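Polymerase X (Deinococcus radiodurans, PDB 2W9M) probably catalyses template-directed DNA synthesis from deoxyribonucleoside triphosphates as a family X DNA polymerase, and carries a zinc-binding polymerase/histidinol phosphatase domain. Local coordinates at residues D119-R123 against R164-A168; A87-L92 against A367-A371; E302-H308 against A533-G537; D326-I331 against N545-E551. Residue numbers count along the deposited sequence, not the author numbering.

Contact 1 of 4, residues D119-R123 against R164-A168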
loop_
_atom_site.group_PDB
_atom_site.type_symbol
_atom_site.label_atom_id
_atom_site.label_comp_id
_atom_site.label_asym_id
_atom_site.label_seq_id
_atom_site.Cartn_x
_atom_site.Cartn_y
_atom_site.Cartn_z
ATOM N N ASP A 119 0.591 8.641 8.788
ATOM C CA ASP A 119 1.550 7.641 8.337
ATOM C C ASP A 119 1.938 7.746 6.863
ATOM O O ASP A 119 2.667 6.893 6.358
ATOM C CB ASP A 119 0.991 6.239 8.596
ATOM C CG ASP A 119 -0.191 5.907 7.695
ATOM O OD1 ASP A 119 -0.903 6.848 7.275
ATOM O OD2 ASP A 119 -0.410 4.708 7.406
ATOM N N SER A 120 1.451 8.768 6.164
ATOM C CA SER A 120 1.802 8.930 4.753
ATOM C C SER A 120 1.724 10.373 4.285
ATOM O O SER A 120 1.110 11.215 4.934
ATOM C CB SER A 120 0.925 8.041 3.866
ATOM O OG SER A 120 -0.430 8.458 3.893
ATOM N N LEU A 121 2.362 10.651 3.155
ATOM C CA LEU A 121 2.322 11.976 2.555
ATOM C C LEU A 121 0.891 12.458 2.357
ATOM O O LEU A 121 0.550 13.596 2.688
ATOM C CB LEU A 121 3.057 11.967 1.215
ATOM C CG LEU A 121 4.469 12.548 1.267
ATOM C CD1 LEU A 121 5.060 12.414 2.663
ATOM C CD2 LEU A 121 5.353 11.902 0.216
ATOM N N GLU A 122 0.056 11.583 1.813
ATOM C CA GLU A 122 -1.334 11.925 1.558
ATOM C C GLU A 122 -2.100 12.230 2.844
ATOM O O GLU A 122 -2.862 13.193 2.910
ATOM C CB GLU A 122 -2.022 10.801 0.781
ATOM C CG GLU A 122 -3.534 10.881 0.786
ATOM C CD GLU A 122 -4.052 12.217 0.287
ATOM O OE1 GLU A 122 -5.189 12.575 0.653
ATOM O OE2 GLU A 122 -3.325 12.910 -0.459
ATOM N N ARG A 123 -1.897 11.399 3.861
ATOM C CA ARG A 123 -2.550 11.580 5.155
ATOM C C ARG A 123 -2.025 12.823 5.890
ATOM O O ARG A 123 -2.755 13.456 6.655
ATOM C CB ARG A 123 -2.372 10.320 6.011
ATOM C CG ARG A 123 -2.891 10.432 7.431
ATOM C CD ARG A 123 -4.404 10.327 7.490
ATOM N NE ARG A 123 -4.888 10.399 8.867
ATOM C CZ ARG A 123 -5.249 11.523 9.482
ATOM N NH1 ARG A 123 -5.193 12.684 8.841
ATOM N NH2 ARG A 123 -5.670 11.483 10.738
ATOM N N ARG A 164 -3.551 6.427 -3.846
ATOM C CA ARG A 164 -4.108 7.069 -2.658
ATOM C C ARG A 164 -4.292 8.574 -2.853
ATOM O O ARG A 164 -5.378 9.100 -2.631
ATOM C CB ARG A 164 -3.226 6.799 -1.433
ATOM C CG ARG A 164 -3.759 7.419 -0.153
ATOM C CD ARG A 164 -2.746 7.374 0.987
ATOM N NE ARG A 164 -2.525 6.023 1.495
ATOM C CZ ARG A 164 -1.382 5.357 1.370
ATOM N NH1 ARG A 164 -0.349 5.922 0.756
ATOM N NH2 ARG A 164 -1.269 4.130 1.861
ATOM N N ALA A 165 -3.228 9.259 -3.265
ATOM C CA ALA A 165 -3.283 10.702 -3.497
ATOM C C ALA A 165 -4.272 11.079 -4.596
ATOM O O ALA A 165 -5.079 11.990 -4.427
ATOM C CB ALA A 165 -1.896 11.243 -3.827
ATOM N N GLY A 166 -4.206 10.380 -5.724
ATOM C CA GLY A 166 -5.107 10.646 -6.832
ATOM C C GLY A 166 -6.568 10.453 -6.464
ATOM O O GLY A 166 -7.428 11.251 -6.831
ATOM N N LEU A 167 -6.852 9.387 -5.729
ATOM C CA LEU A 167 -8.224 9.070 -5.343
ATOM C C LEU A 167 -8.743 10.048 -4.292
ATOM O O LEU A 167 -9.885 10.497 -4.364
ATOM C CB LEU A 167 -8.311 7.631 -4.827
ATOM C CG LEU A 167 -9.680 6.952 -4.753
ATOM C CD1 LEU A 167 -10.505 7.277 -5.981
ATOM C CD2 LEU A 167 -9.513 5.444 -4.608
ATOM N N ALA A 168 -7.898 10.375 -3.317
ATOM C CA ALA A 168 -8.253 11.348 -2.285
ATOM C C ALA A 168 -8.577 12.711 -2.891
ATOM O O ALA A 168 -9.581 13.327 -2.542
ATOM C CB ALA A 168 -7.127 11.478 -1.268
#
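Arg164, in the first turn of helix 163-176, meets the start of helix 121-130, in the region of helix-hairpin-helix sequence motifs; both helices belong to the family X polymerase part of the chain. Arg164 CD lies 3.5 Å from CB of Glu122 and 3.9 Å from OG of Ser120, and the guanidinium passes with one face over CB of Ser120. At Ala165 the backbones come nearest, its CA being 5.6 Å from that of Glu122 and 3.8 Å from Glu122 OE2. One turn on from Arg164, Ala168 CB is only 2.9 Å from Glu122 OE1, shorter than a normal van der Waals contact, so the carboxylate lies hard against the alanine face of the helix. Ser120 OG is engaged as N-cap, accepting from Arg123 N at 3.3 Å. No hydrogen bond or salt bridge crosses the 218 Å² interface: it rests on van der Waals contact, alkyl to alkyl between Arg164 and Glu122 and carboxylate to alanine further along, while Glu122 and Arg164 find their salt-bridge partners, Arg125 and Asp525, outside the two segments.

Contact 2 of 4, residues A87-L92 against A367-A371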
loop_
_atom_site.group_PDB
_atom_site.type_symbol
_atom_site.label_atom_id
_atom_site.label_comp_id
_atom_site.label_asym_id
_atom_site.label_seq_id
_atom_site.Cartn_x
_atom_site.Cartn_y
_atom_site.Cartn_z
ATOM N N ALA A 87 19.719 -1.278 5.353
ATOM C CA ALA A 87 18.895 -2.186 6.139
ATOM C C ALA A 87 17.577 -1.512 6.487
ATOM O O ALA A 87 16.509 -2.099 6.323
ATOM C CB ALA A 87 19.623 -2.616 7.406
ATOM N N ALA A 88 17.656 -0.269 6.957
ATOM C CA ALA A 88 16.465 0.477 7.349
ATOM C C ALA A 88 15.511 0.725 6.177
ATOM O O ALA A 88 14.288 0.684 6.346
ATOM C CB ALA A 88 16.854 1.789 8.005
ATOM N N ALA A 89 16.064 0.985 4.994
ATOM C CA ALA A 89 15.229 1.217 3.821
ATOM C C ALA A 89 14.342 0.008 3.544
ATOM O O ALA A 89 13.222 0.147 3.055
ATOM C CB ALA A 89 16.082 1.540 2.604
ATOM N N GLY A 90 14.845 -1.178 3.871
ATOM C CA GLY A 90 14.123 -2.408 3.605
ATOM C C GLY A 90 13.186 -2.830 4.722
ATOM O O GLY A 90 12.316 -3.680 4.517
ATOM N N GLN A 91 13.351 -2.235 5.900
ATOM C CA GLN A 91 12.563 -2.633 7.062
ATOM C C GLN A 91 11.442 -1.656 7.383
ATOM O O GLN A 91 10.359 -2.059 7.816
ATOM C CB GLN A 91 13.467 -2.800 8.280
ATOM C CG GLN A 91 14.509 -3.883 8.108
ATOM C CD GLN A 91 15.444 -3.960 9.285
ATOM O OE1 GLN A 91 15.105 -3.525 10.384
ATOM N NE2 GLN A 91 16.632 -4.510 9.065
ATOM N N LEU A 92 11.706 -0.370 7.170
ATOM C CA LEU A 92 10.752 0.674 7.521
ATOM C C LEU A 92 9.543 0.715 6.586
ATOM O O LEU A 92 9.636 0.330 5.419
ATOM C CB LEU A 92 11.453 2.033 7.560
ATOM C CG LEU A 92 12.464 2.192 8.701
ATOM C CD1 LEU A 92 13.197 3.517 8.591
ATOM C CD2 LEU A 92 11.786 2.057 10.066
ATOM N N ALA A 367 15.111 -9.913 13.603
ATOM C CA ALA A 367 15.974 -9.434 12.525
ATOM C C ALA A 367 15.687 -8.003 12.065
ATOM O O ALA A 367 16.610 -7.263 11.722
ATOM C CB ALA A 367 15.940 -10.398 11.345
ATOM N N ALA A 368 14.414 -7.621 12.039
ATOM C CA ALA A 368 14.043 -6.265 11.653
ATOM C C ALA A 368 14.434 -5.296 12.761
ATOM O O ALA A 368 13.589 -4.843 13.531
ATOM C CB ALA A 368 12.549 -6.173 11.353
ATOM N N TYR A 369 15.724 -4.979 12.824
ATOM C CA TYR A 369 16.284 -4.173 13.901
ATOM C C TYR A 369 15.836 -2.711 13.871
ATOM O O TYR A 369 15.551 -2.120 14.913
ATOM C CB TYR A 369 17.813 -4.250 13.873
ATOM C CG TYR A 369 18.467 -3.568 15.046
ATOM C CD1 TYR A 369 18.779 -4.276 16.198
ATOM C CD2 TYR A 369 18.764 -2.213 15.008
ATOM C CE1 TYR A 369 19.373 -3.655 17.278
ATOM C CE2 TYR A 369 19.358 -1.581 16.085
ATOM C CZ TYR A 369 19.661 -2.309 17.215
ATOM O OH TYR A 369 20.247 -1.692 18.292
ATOM N N TYR A 370 15.775 -2.131 12.678
ATOM C CA TYR A 370 15.436 -0.720 12.541
ATOM C C TYR A 370 13.933 -0.490 12.574
ATOM O O TYR A 370 13.470 0.645 12.489
ATOM C CB TYR A 370 16.055 -0.135 11.270
ATOM C CG TYR A 370 17.564 -0.205 11.273
ATOM C CD1 TYR A 370 18.230 -1.275 10.689
ATOM C CD2 TYR A 370 18.324 0.784 11.885
ATOM C CE1 TYR A 370 19.612 -1.352 10.702
ATOM C CE2 TYR A 370 19.707 0.717 11.903
ATOM C CZ TYR A 370 20.345 -0.354 11.309
ATOM O OH TYR A 370 21.718 -0.429 11.322
ATOM N N ALA A 371 13.176 -1.574 12.710
ATOM C CA ALA A 371 11.723 -1.489 12.805
ATOM C C ALA A 371 11.235 -1.968 14.172
ATOM O O ALA A 371 10.059 -2.284 14.347
ATOM C CB ALA A 371 11.081 -2.290 11.699
#
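This buried interdomain contact sets the C-terminal end of helix 83-91, in the N-terminal helical part of the polymerase, against the loop that follows strand 358-364 in the polymerase/histidinol phosphatase domain. Its polar centre is Gln91. The extended side chain reaches into the turn of the loop, where OE1 accepts a hydrogen bond from Tyr370 N at 2.8 Å; Tyr369 N is nearly as close to Gln91 OE1, at 2.9 Å, but poorly angled. The loop bends at Ala368, the centre of an inverse gamma turn, which brings successive amides round the glutamine oxygen. In the PHP fold, metal ligands sit on loops at the C-terminal ends of the parallel strands, and this loop follows directly on the zinc ligand His364; Ala371 packs beside a second ligand, Asp339, with its side chain about 5 Å from a bound zinc ion. Tyr370 supplies the apolar half. Tyr370 CE1 lies 3.5 Å from Ala87 CB and Tyr370 CB 3.9 Å from Ala88 CB, so the ring leans on the alanine side of the helix, while Thr20 and Leu24 of helix 10-26 also touch it. Leu92 continues the packing, with CD2 3.3 Å from Tyr370 O.

Contact 3 of 4, residues E302-H308 against A533-G537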
loop_
_atom_site.group_PDB
_atom_site.type_symbol
_atom_site.label_atom_id
_atom_site.label_comp_id
_atom_site.label_asym_id
_atom_site.label_seq_id
_atom_site.Cartn_x
_atom_site.Cartn_y
_atom_site.Cartn_z
ATOM N N GLU A 302 -13.843 -2.456 -13.917
ATOM C CA GLU A 302 -12.795 -3.274 -13.317
ATOM C C GLU A 302 -12.036 -4.076 -14.368
ATOM O O GLU A 302 -10.876 -4.433 -14.161
ATOM C CB GLU A 302 -13.374 -4.244 -12.282
ATOM C CG GLU A 302 -14.062 -3.591 -11.100
ATOM C CD GLU A 302 -15.573 -3.592 -11.228
ATOM O OE1 GLU A 302 -16.079 -3.397 -12.354
ATOM O OE2 GLU A 302 -16.253 -3.789 -10.197
ATOM N N TYR A 303 -12.697 -4.361 -15.490
ATOM C CA TYR A 303 -12.137 -5.244 -16.514
ATOM C C TYR A 303 -11.703 -4.529 -17.794
ATOM O O TYR A 303 -11.617 -5.152 -18.852
ATOM C CB TYR A 303 -13.139 -6.342 -16.875
ATOM C CG TYR A 303 -13.557 -7.217 -15.715
ATOM C CD1 TYR A 303 -14.842 -7.743 -15.645
ATOM C CD2 TYR A 303 -12.670 -7.516 -14.690
ATOM C CE1 TYR A 303 -15.226 -8.548 -14.588
ATOM C CE2 TYR A 303 -13.047 -8.318 -13.625
ATOM C CZ TYR A 303 -14.322 -8.829 -13.579
ATOM O OH TYR A 303 -14.692 -9.624 -12.521
ATOM N N ARG A 304 -11.418 -3.234 -17.703
ATOM C CA ARG A 304 -11.092 -2.449 -18.893
ATOM C C ARG A 304 -9.600 -2.200 -19.083
ATOM O O ARG A 304 -9.206 -1.197 -19.673
ATOM C CB ARG A 304 -11.854 -1.124 -18.892
ATOM C CG ARG A 304 -13.360 -1.297 -18.895
ATOM C CD ARG A 304 -14.086 0.036 -18.877
ATOM N NE ARG A 304 -15.518 -0.150 -18.667
ATOM C CZ ARG A 304 -16.401 0.839 -18.580
ATOM N NH1 ARG A 304 -16.004 2.101 -18.690
ATOM N NH2 ARG A 304 -17.685 0.562 -18.382
ATOM N N GLU A 305 -8.774 -3.117 -18.589
ATOM C CA GLU A 305 -7.335 -3.062 -18.823
ATOM C C GLU A 305 -6.985 -3.933 -20.024
ATOM O O GLU A 305 -7.748 -4.828 -20.384
ATOM C CB GLU A 305 -6.569 -3.571 -17.599
ATOM C CG GLU A 305 -7.012 -2.974 -16.281
ATOM C CD GLU A 305 -6.664 -1.505 -16.152
ATOM O OE1 GLU A 305 -5.676 -1.059 -16.773
ATOM O OE2 GLU A 305 -7.381 -0.795 -15.419
ATOM N N PRO A 306 -5.825 -3.683 -20.644
ATOM C CA PRO A 306 -5.397 -4.525 -21.767
ATOM C C PRO A 306 -5.383 -6.016 -21.418
ATOM O O PRO A 306 -5.840 -6.833 -22.214
ATOM C CB PRO A 306 -3.978 -4.028 -22.053
ATOM C CG PRO A 306 -3.971 -2.614 -21.565
ATOM C CD PRO A 306 -4.882 -2.581 -20.378
ATOM N N GLU A 307 -4.873 -6.363 -20.240
ATOM C CA GLU A 307 -4.730 -7.763 -19.836
ATOM C C GLU A 307 -6.073 -8.489 -19.775
ATOM O O GLU A 307 -6.120 -9.719 -19.688
ATOM C CB GLU A 307 -4.017 -7.871 -18.478
ATOM C CG GLU A 307 -2.588 -7.320 -18.450
ATOM C CD GLU A 307 -2.534 -5.797 -18.478
ATOM O OE1 GLU A 307 -3.542 -5.155 -18.112
ATOM O OE2 GLU A 307 -1.482 -5.241 -18.866
ATOM N N HIS A 308 -7.159 -7.724 -19.817
ATOM C CA HIS A 308 -8.508 -8.278 -19.731
ATOM C C HIS A 308 -9.143 -8.548 -21.101
ATOM O O HIS A 308 -10.152 -9.247 -21.192
ATOM C CB HIS A 308 -9.428 -7.328 -18.958
ATOM C CG HIS A 308 -9.125 -7.230 -17.496
ATOM N ND1 HIS A 308 -8.529 -6.121 -16.931
ATOM C CD2 HIS A 308 -9.357 -8.091 -16.479
ATOM C CE1 HIS A 308 -8.401 -6.310 -15.630
ATOM N NE2 HIS A 308 -8.896 -7.497 -15.330
ATOM N N ALA A 533 -7.856 -6.638 -6.046
ATOM C CA ALA A 533 -8.444 -7.976 -6.031
ATOM C C ALA A 533 -9.589 -8.113 -7.038
ATOM O O ALA A 533 -9.752 -9.157 -7.667
ATOM C CB ALA A 533 -8.921 -8.333 -4.630
ATOM N N ARG A 534 -10.379 -7.056 -7.191
ATOM C CA ARG A 534 -11.528 -7.099 -8.089
ATOM C C ARG A 534 -11.123 -7.152 -9.564
ATOM O O ARG A 534 -11.793 -7.783 -10.378
ATOM C CB ARG A 534 -12.470 -5.928 -7.816
ATOM C CG ARG A 534 -13.105 -5.988 -6.439
ATOM C CD ARG A 534 -13.797 -4.692 -6.093
ATOM N NE ARG A 534 -14.919 -4.425 -6.986
ATOM C CZ ARG A 534 -16.157 -4.867 -6.779
ATOM N NH1 ARG A 534 -16.425 -5.604 -5.709
ATOM N NH2 ARG A 534 -17.126 -4.574 -7.640
ATOM N N LYS A 535 -10.019 -6.501 -9.904
ATOM C CA LYS A 535 -9.496 -6.583 -11.262
ATOM C C LYS A 535 -8.987 -7.992 -11.554
ATOM O O LYS A 535 -8.982 -8.430 -12.700
ATOM C CB LYS A 535 -8.391 -5.548 -11.473
ATOM C CG LYS A 535 -8.892 -4.118 -11.364
ATOM C CD LYS A 535 -7.792 -3.162 -10.950
ATOM C CE LYS A 535 -6.758 -2.991 -12.049
ATOM N NZ LYS A 535 -5.568 -2.244 -11.547
ATOM N N ALA A 536 -8.564 -8.701 -10.513
ATOM C CA ALA A 536 -8.099 -10.067 -10.681
ATOM C C ALA A 536 -9.285 -11.029 -10.733
ATOM O O ALA A 536 -9.136 -12.200 -11.074
ATOM C CB ALA A 536 -7.138 -10.447 -9.568
ATOM N N GLY A 537 -10.468 -10.527 -10.395
ATOM C CA GLY A 537 -11.677 -11.331 -10.450
ATOM C C GLY A 537 -11.907 -12.184 -9.212
ATOM O O GLY A 537 -12.526 -13.246 -9.285
#
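Two polar bonds join residues 302-308 to the end of helix 526-535. Arg534 NH2 donates to Glu302 OE2 at 2.8 Å, forming a salt bridge, while its NH1 is taken up by the carbonyl of Val322. His308 NE2 donates to Lys535 O at 2.8 Å and almost linearly (174°), satisfying a carbonyl in the last turn of the helix; on the ring's other side His308 ND1 accepts a weak bond from Glu305 N at 3.4 Å. Gly537, at positive phi, ends the helix in a Schellman motif; Tyr303 OH lies 4.0 Å from Gly537 CA. That hydroxyl is hydrogen-bonded to Pro316 O. Glu305 OE2 stays 4.5 Å from Lys535 NZ, beyond a salt bridge, and pairs instead with Arg190, whereas Lys535 makes a cation-pi contact with Trp499. The linker leading from the thumb region towards strand 329-333 thus packs on the C-terminal end of helix 526-535, beside helix 499-505, whose Trp499 ring lies parallel to that of His308.

Contact 4 of 4, residues D326-I331 against N545-E551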
loop_
_atom_site.group_PDB
_atom_site.type_symbol
_atom_site.label_atom_id
_atom_site.label_comp_id
_atom_site.label_asym_id
_atom_site.label_seq_id
_atom_site.Cartn_x
_atom_site.Cartn_y
_atom_site.Cartn_z
ATOM N N ASP A 326 -16.623 -7.511 2.931
ATOM C CA ASP A 326 -16.438 -8.959 3.002
ATOM C C ASP A 326 -15.213 -9.331 3.826
ATOM O O ASP A 326 -14.931 -10.508 4.043
ATOM C CB ASP A 326 -16.290 -9.551 1.602
ATOM C CG ASP A 326 -17.574 -9.496 0.809
ATOM O OD1 ASP A 326 -18.635 -9.845 1.370
ATOM O OD2 ASP A 326 -17.522 -9.107 -0.378
ATOM N N LEU A 327 -14.475 -8.324 4.272
ATOM C CA LEU A 327 -13.255 -8.562 5.025
ATOM C C LEU A 327 -13.544 -8.600 6.522
ATOM O O LEU A 327 -13.401 -7.599 7.219
ATOM C CB LEU A 327 -12.217 -7.484 4.705
ATOM C CG LEU A 327 -11.311 -7.679 3.482
ATOM C CD1 LEU A 327 -12.005 -8.419 2.347
ATOM C CD2 LEU A 327 -10.787 -6.330 3.014
ATOM N N ARG A 328 -13.958 -9.762 7.008
ATOM C CA ARG A 328 -14.245 -9.929 8.428
ATOM C C ARG A 328 -12.968 -9.846 9.257
ATOM O O ARG A 328 -12.934 -9.194 10.299
ATOM C CB ARG A 328 -14.952 -11.260 8.680
ATOM C CG ARG A 328 -16.323 -11.371 8.025
ATOM C CD ARG A 328 -17.067 -12.590 8.545
ATOM N NE ARG A 328 -18.370 -12.771 7.909
ATOM C CZ ARG A 328 -19.153 -13.830 8.100
ATOM N NH1 ARG A 328 -18.764 -14.809 8.910
ATOM N NH2 ARG A 328 -20.325 -13.915 7.480
ATOM N N GLY A 329 -11.916 -10.504 8.788
ATOM C CA GLY A 329 -10.659 -10.530 9.510
ATOM C C GLY A 329 -9.638 -9.571 8.939
ATOM O O GLY A 329 -9.293 -9.655 7.759
ATOM N N MET A 330 -9.156 -8.657 9.776
ATOM C CA MET A 330 -8.129 -7.701 9.367
ATOM C C MET A 330 -6.757 -8.110 9.895
ATOM O O MET A 330 -6.330 -7.664 10.960
ATOM C CB MET A 330 -8.489 -6.292 9.843
ATOM C CG MET A 330 -9.745 -5.726 9.194
ATOM S SD MET A 330 -9.443 -4.964 7.585
ATOM C CE MET A 330 -9.030 -6.391 6.581
ATOM N N ILE A 331 -6.066 -8.961 9.146
ATOM C CA ILE A 331 -4.811 -9.527 9.630
ATOM C C ILE A 331 -3.589 -8.798 9.086
ATOM O O ILE A 331 -3.697 -7.958 8.186
ATOM C CB ILE A 331 -4.699 -11.037 9.323
ATOM C CG1 ILE A 331 -4.574 -11.274 7.816
ATOM C CG2 ILE A 331 -5.890 -11.791 9.913
ATOM C CD1 ILE A 331 -4.376 -12.736 7.442
ATOM N N ASN A 545 -9.682 -13.664 4.345
ATOM C CA ASN A 545 -10.191 -12.607 5.217
ATOM C C ASN A 545 -11.709 -12.640 5.373
ATOM O O ASN A 545 -12.251 -12.042 6.303
ATOM C CB ASN A 545 -9.780 -11.222 4.705
ATOM C CG ASN A 545 -8.291 -11.094 4.490
ATOM O OD1 ASN A 545 -7.749 -11.610 3.514
ATOM N ND2 ASN A 545 -7.621 -10.399 5.398
ATOM N N SER A 546 -12.390 -13.320 4.456
ATOM C CA SER A 546 -13.850 -13.355 4.455
ATOM C C SER A 546 -14.387 -14.336 5.494
ATOM O O SER A 546 -15.589 -14.392 5.750
ATOM C CB SER A 546 -14.378 -13.715 3.065
ATOM O OG SER A 546 -14.147 -15.084 2.766
ATOM N N LEU A 547 -13.482 -15.110 6.084
ATOM C CA LEU A 547 -13.830 -16.062 7.129
ATOM C C LEU A 547 -13.944 -15.356 8.472
ATOM O O LEU A 547 -13.179 -14.436 8.761
ATOM C CB LEU A 547 -12.757 -17.149 7.231
ATOM C CG LEU A 547 -12.510 -18.033 6.007
ATOM C CD1 LEU A 547 -11.411 -19.060 6.292
ATOM C CD2 LEU A 547 -13.797 -18.722 5.578
ATOM N N GLY A 548 -14.900 -15.788 9.289
ATOM C CA GLY A 548 -15.026 -15.285 10.645
ATOM C C GLY A 548 -13.864 -15.781 11.482
ATOM O O GLY A 548 -13.083 -16.612 11.022
ATOM N N ARG A 549 -13.748 -15.284 12.709
ATOM C CA ARG A 549 -12.595 -15.603 13.548
ATOM C C ARG A 549 -12.408 -17.107 13.736
ATOM O O ARG A 549 -11.348 -17.647 13.431
ATOM C CB ARG A 549 -12.700 -14.906 14.902
ATOM C CG ARG A 549 -11.486 -15.122 15.789
ATOM C CD ARG A 549 -11.691 -14.550 17.189
ATOM N NE ARG A 549 -10.467 -14.658 17.977
ATOM C CZ ARG A 549 -10.049 -15.777 18.561
ATOM N NH1 ARG A 549 -10.762 -16.893 18.456
ATOM N NH2 ARG A 549 -8.914 -15.783 19.249
ATOM N N ALA A 550 -13.442 -17.779 14.229
ATOM C CA ALA A 550 -13.363 -19.215 14.481
ATOM C C ALA A 550 -13.147 -20.012 13.193
ATOM O O ALA A 550 -12.425 -21.009 13.190
ATOM C CB ALA A 550 -14.607 -19.697 15.212
ATOM N N GLU A 551 -13.782 -19.576 12.107
ATOM C CA GLU A 551 -13.579 -20.196 10.797
ATOM C C GLU A 551 -12.128 -20.042 10.353
ATOM O O GLU A 551 -11.578 -20.912 9.681
ATOM C CB GLU A 551 -14.498 -19.564 9.749
ATOM C CG GLU A 551 -15.986 -19.784 9.980
ATOM C CD GLU A 551 -16.852 -18.903 9.085
ATOM O OE1 GLU A 551 -16.289 -18.171 8.242
ATOM O OE2 GLU A 551 -18.094 -18.940 9.226
#
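Asn545 adopts an m rotamer (chi1 -54°) that swings its amide alongside the backbone of 326-331, where Asn545 ND2 donates to Gly329 O at 3.0 Å. Asn545 O accepts from Gly329 N at 2.9 Å, so one residue engages both polar groups of this glycine. Gly329 opens strand 329-333, an edge of the parallel seven-strand sheet of the PHP domain; Arg328 and Met330 pair with neighbouring strand 358-364 and the residue before it, while Asn545 ND2 also bonds Asn514 of the opposite outermost strand, 511-514. Asn545 therefore bridges the two ends of the sheet, as expected where a PHP barrel curls round. Ile331, with chi1 in the p well, turns CG1 to 4.0 Å from Asn545 ND2. The folded m, m, p side chain of Met330 starts away from 545-551, yet its CE comes back to 4.4 Å from Asn545 ND2. Arg328 is instead stretched out, m then t and t, laying CD 3.6 Å from Ser546 O and 3.9 Å from Gly548 N. Gly548, at the N-cap of helix 549-561, donates through N to Glu551 OE1 at 3.0 Å.

How the contacts relate
Contacts 2, 3 and 4 tie distant parts of the chain together and cross one another in sequence, whereas contact 1 is nested inside the loop closed by contact 2. Contacts 2 and 3 join polymerase regions to the zinc-bearing domain from opposite sides of the chain's centre, 34 Å apart between centres; contact 4 lies within that domain. Contacts 3 and 4 draw on successive C-terminal helices, 526-535 and 549-561, and come within about 6 Å at their nearest atoms. Of the four contacts, contact 2 comes nearest to a bound zinc: the side chain of Ala371 is about 5 Å from a zinc ion, against about 10 Å for Ile331 and 13 Å for Arg164. Contact 3 lies away from the zinc sites.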